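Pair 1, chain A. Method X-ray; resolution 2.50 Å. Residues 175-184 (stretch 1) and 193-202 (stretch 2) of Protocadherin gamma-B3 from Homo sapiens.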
# COMPACT_ATOMS: atom_id res chain seq x y z
N GLN A 175 -5.78 17.66 5.34
CA GLN A 175 -6.46 18.17 4.15
C GLN A 175 -6.28 17.18 3.00
O GLN A 175 -5.17 17.07 2.45
CB GLN A 175 -5.93 19.55 3.77
CG GLN A 175 -6.74 20.25 2.70
CD GLN A 175 -6.27 21.68 2.45
OE1 GLN A 175 -5.41 22.19 3.16
NE2 GLN A 175 -6.84 22.32 1.44
N PRO A 176 -7.33 16.46 2.61
CA PRO A 176 -7.17 15.44 1.56
C PRO A 176 -7.21 15.98 0.14
O PRO A 176 -6.89 15.22 -0.79
CB PRO A 176 -8.36 14.50 1.82
CG PRO A 176 -9.41 15.41 2.38
CD PRO A 176 -8.68 16.45 3.20
N HIS A 177 -7.59 17.24 -0.06
CA HIS A 177 -7.70 17.80 -1.40
C HIS A 177 -7.21 19.24 -1.40
O HIS A 177 -7.43 19.98 -0.44
CB HIS A 177 -9.15 17.74 -1.91
CG HIS A 177 -9.68 16.35 -2.06
ND1 HIS A 177 -10.12 15.60 -0.98
CD2 HIS A 177 -9.85 15.57 -3.15
CE1 HIS A 177 -10.53 14.42 -1.41
NE2 HIS A 177 -10.39 14.38 -2.72
N HIS A 178 -6.55 19.62 -2.49
CA HIS A 178 -6.11 20.99 -2.71
C HIS A 178 -6.54 21.42 -4.10
O HIS A 178 -6.31 20.69 -5.07
CB HIS A 178 -4.59 21.12 -2.56
CG HIS A 178 -4.07 20.72 -1.22
ND1 HIS A 178 -3.88 21.62 -0.19
CD2 HIS A 178 -3.72 19.51 -0.72
CE1 HIS A 178 -3.42 20.99 0.87
NE2 HIS A 178 -3.31 19.71 0.58
N HIS A 179 -7.17 22.59 -4.20
CA HIS A 179 -7.72 23.08 -5.46
C HIS A 179 -6.86 24.24 -5.96
O HIS A 179 -6.88 25.33 -5.38
CB HIS A 179 -9.18 23.50 -5.29
CG HIS A 179 -10.08 22.38 -4.87
ND1 HIS A 179 -10.66 21.51 -5.77
CD2 HIS A 179 -10.49 21.98 -3.64
CE1 HIS A 179 -11.39 20.63 -5.11
NE2 HIS A 179 -11.30 20.89 -3.82
N LEU A 180 -6.11 23.99 -7.03
CA LEU A 180 -5.19 24.97 -7.60
C LEU A 180 -5.73 25.48 -8.93
O LEU A 180 -6.52 24.82 -9.60
CB LEU A 180 -3.80 24.35 -7.80
CG LEU A 180 -3.23 23.55 -6.63
CD1 LEU A 180 -1.86 22.99 -6.98
CD2 LEU A 180 -3.16 24.41 -5.38
N VAL A 181 -5.27 26.67 -9.31
CA VAL A 181 -5.67 27.32 -10.55
C VAL A 181 -4.41 27.65 -11.34
O VAL A 181 -3.47 28.25 -10.80
CB VAL A 181 -6.50 28.58 -10.30
CG1 VAL A 181 -6.93 29.21 -11.62
CG2 VAL A 181 -7.72 28.26 -9.44
N LEU A 182 -4.39 27.29 -12.61
CA LEU A 182 -3.28 27.53 -13.49
C LEU A 182 -3.73 28.37 -14.65
O LEU A 182 -4.72 28.10 -15.26
CB LEU A 182 -2.75 26.21 -13.99
CG LEU A 182 -1.63 26.09 -14.99
CD1 LEU A 182 -0.37 26.66 -14.41
CD2 LEU A 182 -1.39 24.70 -15.46
N THR A 183 -2.97 29.39 -14.97
CA THR A 183 -3.30 30.30 -16.06
C THR A 183 -2.14 30.36 -17.05
O THR A 183 -0.97 30.39 -16.65
CB THR A 183 -3.61 31.71 -15.53
OG1 THR A 183 -4.66 31.63 -14.56
CG2 THR A 183 -4.05 32.63 -16.66
N ALA A 184 -2.47 30.37 -18.34
CA ALA A 184 -1.49 30.49 -19.41
C ALA A 184 -1.81 31.73 -20.23
O ALA A 184 -2.93 31.87 -20.74
CB ALA A 184 -1.48 29.25 -20.30
N SER A 193 -5.32 34.47 -22.86
CA SER A 193 -5.02 33.57 -21.75
C SER A 193 -6.11 32.51 -21.63
O SER A 193 -7.17 32.60 -22.25
CB SER A 193 -4.89 34.35 -20.43
OG SER A 193 -6.11 34.99 -20.09
N CYS A 194 -5.83 31.50 -20.81
CA CYS A 194 -6.80 30.47 -20.48
C CYS A 194 -6.46 29.89 -19.12
O CYS A 194 -5.32 30.00 -18.65
CB CYS A 194 -6.85 29.37 -21.54
SG CYS A 194 -5.37 28.34 -21.60
N THR A 195 -7.45 29.28 -18.49
CA THR A 195 -7.30 28.75 -17.14
C THR A 195 -7.71 27.29 -17.09
O THR A 195 -8.59 26.84 -17.83
CB THR A 195 -8.12 29.55 -16.12
OG1 THR A 195 -9.49 29.60 -16.55
CG2 THR A 195 -7.58 30.96 -15.98
N THR A 196 -7.06 26.55 -16.20
CA THR A 196 -7.40 25.17 -15.90
C THR A 196 -7.29 24.96 -14.40
O THR A 196 -6.50 25.63 -13.73
CB THR A 196 -6.51 24.17 -16.65
OG1 THR A 196 -6.92 22.83 -16.34
CG2 THR A 196 -5.05 24.35 -16.26
N GLN A 197 -8.08 24.04 -13.87
CA GLN A 197 -8.11 23.75 -12.45
C GLN A 197 -7.45 22.40 -12.18
O GLN A 197 -7.66 21.44 -12.92
CB GLN A 197 -9.54 23.76 -11.91
CG GLN A 197 -10.20 25.13 -11.94
CD GLN A 197 -11.62 25.12 -11.41
OE1 GLN A 197 -12.22 24.06 -11.25
NE2 GLN A 197 -12.16 26.30 -11.13
N ILE A 198 -6.65 22.34 -11.12
CA ILE A 198 -5.91 21.14 -10.75
C ILE A 198 -6.39 20.72 -9.37
O ILE A 198 -6.15 21.43 -8.38
CB ILE A 198 -4.40 21.37 -10.76
CG1 ILE A 198 -3.94 21.89 -12.12
CG2 ILE A 198 -3.66 20.09 -10.40
CD1 ILE A 198 -2.49 22.29 -12.17
N ARG A 199 -7.07 19.58 -9.29
CA ARG A 199 -7.51 19.02 -8.02
C ARG A 199 -6.47 18.00 -7.57
O ARG A 199 -6.47 16.85 -8.02
CB ARG A 199 -8.90 18.39 -8.15
CG ARG A 199 -9.35 17.66 -6.89
CD ARG A 199 -10.84 17.33 -6.91
NE ARG A 199 -11.23 16.55 -8.08
CZ ARG A 199 -11.90 17.05 -9.12
NH1 ARG A 199 -12.26 18.32 -9.13
NH2 ARG A 199 -12.22 16.27 -10.14
N VAL A 200 -5.58 18.43 -6.68
CA VAL A 200 -4.59 17.54 -6.08
C VAL A 200 -5.28 16.72 -4.99
O VAL A 200 -5.75 17.28 -3.99
CB VAL A 200 -3.41 18.33 -5.51
CG1 VAL A 200 -2.44 17.40 -4.81
CG2 VAL A 200 -2.71 19.11 -6.62
N ILE A 201 -5.34 15.41 -5.19
CA ILE A 201 -5.89 14.49 -4.20
C ILE A 201 -4.73 13.84 -3.46
O ILE A 201 -3.85 13.23 -4.08
CB ILE A 201 -6.80 13.44 -4.86
CG1 ILE A 201 -7.49 12.58 -3.80
CG2 ILE A 201 -6.02 12.59 -5.85
CD1 ILE A 201 -8.63 11.74 -4.34
N VAL A 202 -4.72 13.98 -2.14
CA VAL A 202 -3.61 13.51 -1.32
C VAL A 202 -3.78 12.01 -1.08
O VAL A 202 -4.71 11.59 -0.40
CB VAL A 202 -3.53 14.28 0.01
CG1 VAL A 202 -2.27 13.88 0.77
CG2 VAL A 202 -3.55 15.78 -0.25

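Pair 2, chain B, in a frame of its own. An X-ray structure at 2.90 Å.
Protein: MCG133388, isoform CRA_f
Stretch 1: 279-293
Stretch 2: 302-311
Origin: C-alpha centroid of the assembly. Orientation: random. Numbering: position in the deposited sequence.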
# COMPACT_ATOMS: atom_id res chain seq x y z
N VAL B 279 27.21 -54.95 21.68
CA VAL B 279 27.87 -54.09 22.65
C VAL B 279 28.14 -54.83 23.96
O VAL B 279 27.28 -55.56 24.46
CB VAL B 279 27.04 -52.82 22.95
CG1 VAL B 279 27.19 -51.80 21.84
CG2 VAL B 279 25.57 -53.18 23.17
N ASP B 280 29.33 -54.64 24.52
CA ASP B 280 29.64 -55.17 25.84
C ASP B 280 30.35 -54.11 26.68
O ASP B 280 30.58 -52.99 26.22
CB ASP B 280 30.49 -56.45 25.73
CG ASP B 280 31.80 -56.24 24.98
OD1 ASP B 280 32.54 -55.28 25.30
OD2 ASP B 280 32.10 -57.04 24.08
N PHE B 281 30.70 -54.48 27.91
CA PHE B 281 31.37 -53.55 28.81
C PHE B 281 32.84 -53.38 28.46
O PHE B 281 33.44 -52.35 28.76
CB PHE B 281 31.23 -54.03 30.26
N GLU B 282 33.42 -54.39 27.81
CA GLU B 282 34.85 -54.39 27.52
C GLU B 282 35.20 -53.52 26.32
O GLU B 282 36.22 -52.83 26.33
CB GLU B 282 35.33 -55.82 27.27
N GLU B 283 34.37 -53.56 25.28
CA GLU B 283 34.62 -52.80 24.05
C GLU B 283 34.75 -51.31 24.34
O GLU B 283 35.78 -50.70 24.05
CB GLU B 283 33.49 -53.05 23.04
CG GLU B 283 33.53 -54.43 22.41
CD GLU B 283 32.17 -54.87 21.91
OE1 GLU B 283 31.18 -54.16 22.16
OE2 GLU B 283 32.09 -55.94 21.26
N SER B 284 33.69 -50.73 24.90
CA SER B 284 33.70 -49.32 25.29
C SER B 284 32.52 -49.05 26.22
O SER B 284 31.40 -49.49 25.95
CB SER B 284 33.64 -48.41 24.07
OG SER B 284 33.78 -47.05 24.45
N ASN B 285 32.77 -48.33 27.31
CA ASN B 285 31.73 -48.06 28.29
C ASN B 285 30.81 -46.91 27.87
O ASN B 285 29.79 -46.67 28.52
CB ASN B 285 32.35 -47.74 29.65
CG ASN B 285 33.15 -48.90 30.21
OD1 ASN B 285 33.77 -49.66 29.47
ND2 ASN B 285 33.14 -49.05 31.53
N PHE B 286 31.17 -46.22 26.79
CA PHE B 286 30.39 -45.07 26.35
C PHE B 286 30.60 -44.74 24.88
O PHE B 286 31.65 -45.02 24.31
CB PHE B 286 30.73 -43.84 27.21
CG PHE B 286 32.18 -43.43 27.13
CD1 PHE B 286 33.13 -44.02 27.94
CD2 PHE B 286 32.58 -42.44 26.25
CE1 PHE B 286 34.45 -43.65 27.87
CE2 PHE B 286 33.91 -42.06 26.17
CZ PHE B 286 34.84 -42.66 26.99
N TYR B 287 29.58 -44.13 24.27
CA TYR B 287 29.67 -43.64 22.90
C TYR B 287 29.05 -42.25 22.80
O TYR B 287 27.97 -42.00 23.35
CB TYR B 287 28.97 -44.60 21.94
CG TYR B 287 29.59 -45.98 21.88
CD1 TYR B 287 30.78 -46.20 21.19
CD2 TYR B 287 28.99 -47.06 22.50
CE1 TYR B 287 31.35 -47.45 21.13
CE2 TYR B 287 29.55 -48.32 22.45
CZ TYR B 287 30.73 -48.51 21.76
OH TYR B 287 31.29 -49.77 21.70
N GLU B 288 29.72 -41.35 22.10
CA GLU B 288 29.25 -39.98 21.95
C GLU B 288 28.85 -39.69 20.51
O GLU B 288 29.68 -39.34 19.68
CB GLU B 288 30.32 -39.00 22.43
CG GLU B 288 29.88 -37.55 22.41
CD GLU B 288 30.86 -36.64 23.12
OE1 GLU B 288 31.25 -35.61 22.53
OE2 GLU B 288 31.24 -36.95 24.27
N ILE B 289 27.55 -39.82 20.23
CA ILE B 289 27.04 -39.64 18.87
C ILE B 289 26.75 -38.18 18.56
O ILE B 289 26.08 -37.49 19.33
CB ILE B 289 25.75 -40.46 18.66
CG1 ILE B 289 25.99 -41.94 18.98
CG2 ILE B 289 25.24 -40.30 17.23
CD1 ILE B 289 24.77 -42.81 18.81
N HIS B 290 27.26 -37.71 17.43
CA HIS B 290 27.04 -36.34 16.97
C HIS B 290 25.94 -36.31 15.91
O HIS B 290 26.15 -36.77 14.78
CB HIS B 290 28.33 -35.74 16.43
CG HIS B 290 28.18 -34.35 15.89
ND1 HIS B 290 29.08 -33.80 15.00
CD2 HIS B 290 27.25 -33.40 16.12
CE1 HIS B 290 28.70 -32.57 14.70
NE2 HIS B 290 27.59 -32.30 15.37
N ALA B 291 24.79 -35.77 16.27
CA ALA B 291 23.66 -35.67 15.34
C ALA B 291 23.63 -34.31 14.65
O ALA B 291 24.12 -33.32 15.19
CB ALA B 291 22.35 -35.93 16.06
N ARG B 292 23.05 -34.26 13.46
CA ARG B 292 23.02 -33.04 12.66
C ARG B 292 21.73 -32.92 11.86
O ARG B 292 21.32 -33.87 11.18
CB ARG B 292 24.23 -32.99 11.73
CG ARG B 292 24.45 -31.65 11.04
CD ARG B 292 24.40 -31.80 9.53
NE ARG B 292 25.15 -32.96 9.05
CZ ARG B 292 26.45 -32.95 8.79
NH1 ARG B 292 27.16 -31.84 8.95
NH2 ARG B 292 27.04 -34.06 8.36
N ALA B 293 21.08 -31.76 11.94
CA ALA B 293 19.84 -31.52 11.21
C ALA B 293 20.06 -30.54 10.06
O ALA B 293 20.03 -29.33 10.26
CB ALA B 293 18.77 -31.00 12.15
N GLU B 302 21.81 -25.51 9.58
CA GLU B 302 21.92 -26.76 10.32
C GLU B 302 21.98 -26.57 11.83
O GLU B 302 22.48 -25.57 12.33
CB GLU B 302 23.15 -27.55 9.86
CG GLU B 302 24.48 -26.87 10.13
CD GLU B 302 25.66 -27.69 9.67
OE1 GLU B 302 25.45 -28.66 8.91
OE2 GLU B 302 26.80 -27.38 10.08
N GLY B 303 21.45 -27.56 12.55
CA GLY B 303 21.53 -27.60 14.00
C GLY B 303 22.30 -28.83 14.44
O GLY B 303 22.57 -29.72 13.62
N HIS B 304 22.66 -28.89 15.71
CA HIS B 304 23.49 -29.99 16.20
C HIS B 304 23.06 -30.50 17.57
O HIS B 304 22.72 -29.72 18.46
CB HIS B 304 24.96 -29.56 16.25
CG HIS B 304 25.50 -29.12 14.93
ND1 HIS B 304 26.05 -30.00 14.02
CD2 HIS B 304 25.58 -27.90 14.35
CE1 HIS B 304 26.44 -29.34 12.94
NE2 HIS B 304 26.17 -28.06 13.12
N CYS B 305 23.06 -31.82 17.72
CA CYS B 305 22.74 -32.46 18.98
C CYS B 305 23.74 -33.56 19.29
O CYS B 305 23.92 -34.49 18.51
CB CYS B 305 21.32 -33.04 18.95
SG CYS B 305 20.84 -33.93 20.45
N VAL B 306 24.40 -33.44 20.44
CA VAL B 306 25.35 -34.46 20.87
C VAL B 306 24.66 -35.47 21.77
O VAL B 306 24.11 -35.12 22.81
CB VAL B 306 26.55 -33.85 21.60
CG1 VAL B 306 27.41 -34.94 22.21
CG2 VAL B 306 27.37 -32.98 20.66
N ILE B 307 24.68 -36.74 21.36
CA ILE B 307 24.05 -37.80 22.13
C ILE B 307 25.08 -38.65 22.86
O ILE B 307 25.94 -39.27 22.24
CB ILE B 307 23.19 -38.71 21.24
CG1 ILE B 307 22.11 -37.89 20.53
CG2 ILE B 307 22.57 -39.82 22.06
CD1 ILE B 307 21.18 -38.71 19.69
N GLN B 308 24.98 -38.67 24.19
CA GLN B 308 25.88 -39.47 25.01
C GLN B 308 25.23 -40.81 25.37
O GLN B 308 24.22 -40.85 26.06
CB GLN B 308 26.27 -38.71 26.28
CG GLN B 308 27.10 -37.47 26.02
CD GLN B 308 27.41 -36.70 27.28
OE1 GLN B 308 26.69 -36.80 28.28
NE2 GLN B 308 28.49 -35.92 27.25
N VAL B 309 25.83 -41.89 24.88
CA VAL B 309 25.30 -43.23 25.11
C VAL B 309 26.14 -43.99 26.13
O VAL B 309 27.31 -44.29 25.88
CB VAL B 309 25.23 -44.04 23.81
CG1 VAL B 309 24.71 -45.44 24.07
CG2 VAL B 309 24.36 -43.33 22.78
N ASP B 310 25.54 -44.30 27.28
CA ASP B 310 26.23 -45.04 28.33
C ASP B 310 25.83 -46.51 28.34
O ASP B 310 24.66 -46.84 28.16
CB ASP B 310 25.94 -44.40 29.70
CG ASP B 310 26.44 -45.24 30.85
OD1 ASP B 310 27.64 -45.13 31.19
OD2 ASP B 310 25.64 -46.01 31.43
N VAL B 311 26.80 -47.39 28.54
CA VAL B 311 26.54 -48.82 28.59
C VAL B 311 27.30 -49.48 29.74
O VAL B 311 26.75 -49.68 30.82
CB VAL B 311 26.91 -49.52 27.27
CG1 VAL B 311 28.37 -49.29 26.95
CG2 VAL B 311 26.60 -51.00 27.35

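Both pairs are two-stranded antiparallel ladders with the same register. The strand directions differ by 159° in pair 1 and 161° in pair 2, the axes approach to 4.7 and 4.5 Å, and N, CA and C of 14 central residues superpose with an RMSD of 0.4 Å. A:His178 falls on B:Tyr287 and A:Val200 on B:Val309, and the match runs from A:Gln175 on B:Ser284 to A:Val202 on B:Val311.

Main-chain hydrogen bonds fix this register at equivalent positions. In pair 1, A:Leu180 N donates to A:Ile198 O and A:Ile198 N to A:Leu180 O, both at 2.9 Å; in pair 2, B:Ile289 N to B:Ile307 O and B:Ile307 N to B:Ile289 O are both 2.6 Å. At one end the ladder gains a single bond, from A:Val202 N to A:Pro176 O (2.8 Å) or from B:Val311 N to B:Asn285 O (3.1 Å). These bonds use main-chain atoms alone, and equivalent ones are present in both pairs although most of the side chains differ.

The face carrying A:Leu180 and A:Ile198, or B:Ile289 and B:Ile307, is the more alike in the two pairs. Side-chain centres of A:Ile198 and B:Ile307 lie 0.3 Å apart, and both residues are m at chi1 and t at chi2. A:Leu180 CD1 reaches A:Val200 CG2 at 4.0 Å; B:Ile289 CD1 reaches B:Val309 CG2 at the same distance, so a differently branched chain fills the same space. Further along, A:Leu182 extends CD2 to 4.2 Å from A:Ile198 CD1. Its counterpart B:Ala291 has no such reach and packs locally, CB lying 4.2 Å from B:Cys305 CB. Where A:Ala184 CB meets A:Cys194 SG at 4.2 Å, B:Ala293 faces B:Gly303, which offers no side chain.

The other face diverges. A:Val181 matches B:His290, and A:Thr195 matches B:His304. The pair 2 histidines form a diagonal hydrogen bond, B:His290 NE2 to B:His304 ND1 at 3.1 Å, with their rings rim to rim and planes at 32°. At the next position, A:Thr183 stays short, its OG1 3.3 Å from A:Thr195 CG2, whereas B:Arg292 extends NH1 into a long salt bridge with B:Glu302 OE1 (3.6 Å). Toward the opposite end, A:His177 brings NE2 to 3.6 Å from A:Ile201 CD1, while the ring of B:Phe286 leads away from the partner strand; their side-chain centres are 3.6 Å apart despite CA atoms within 0.4 Å.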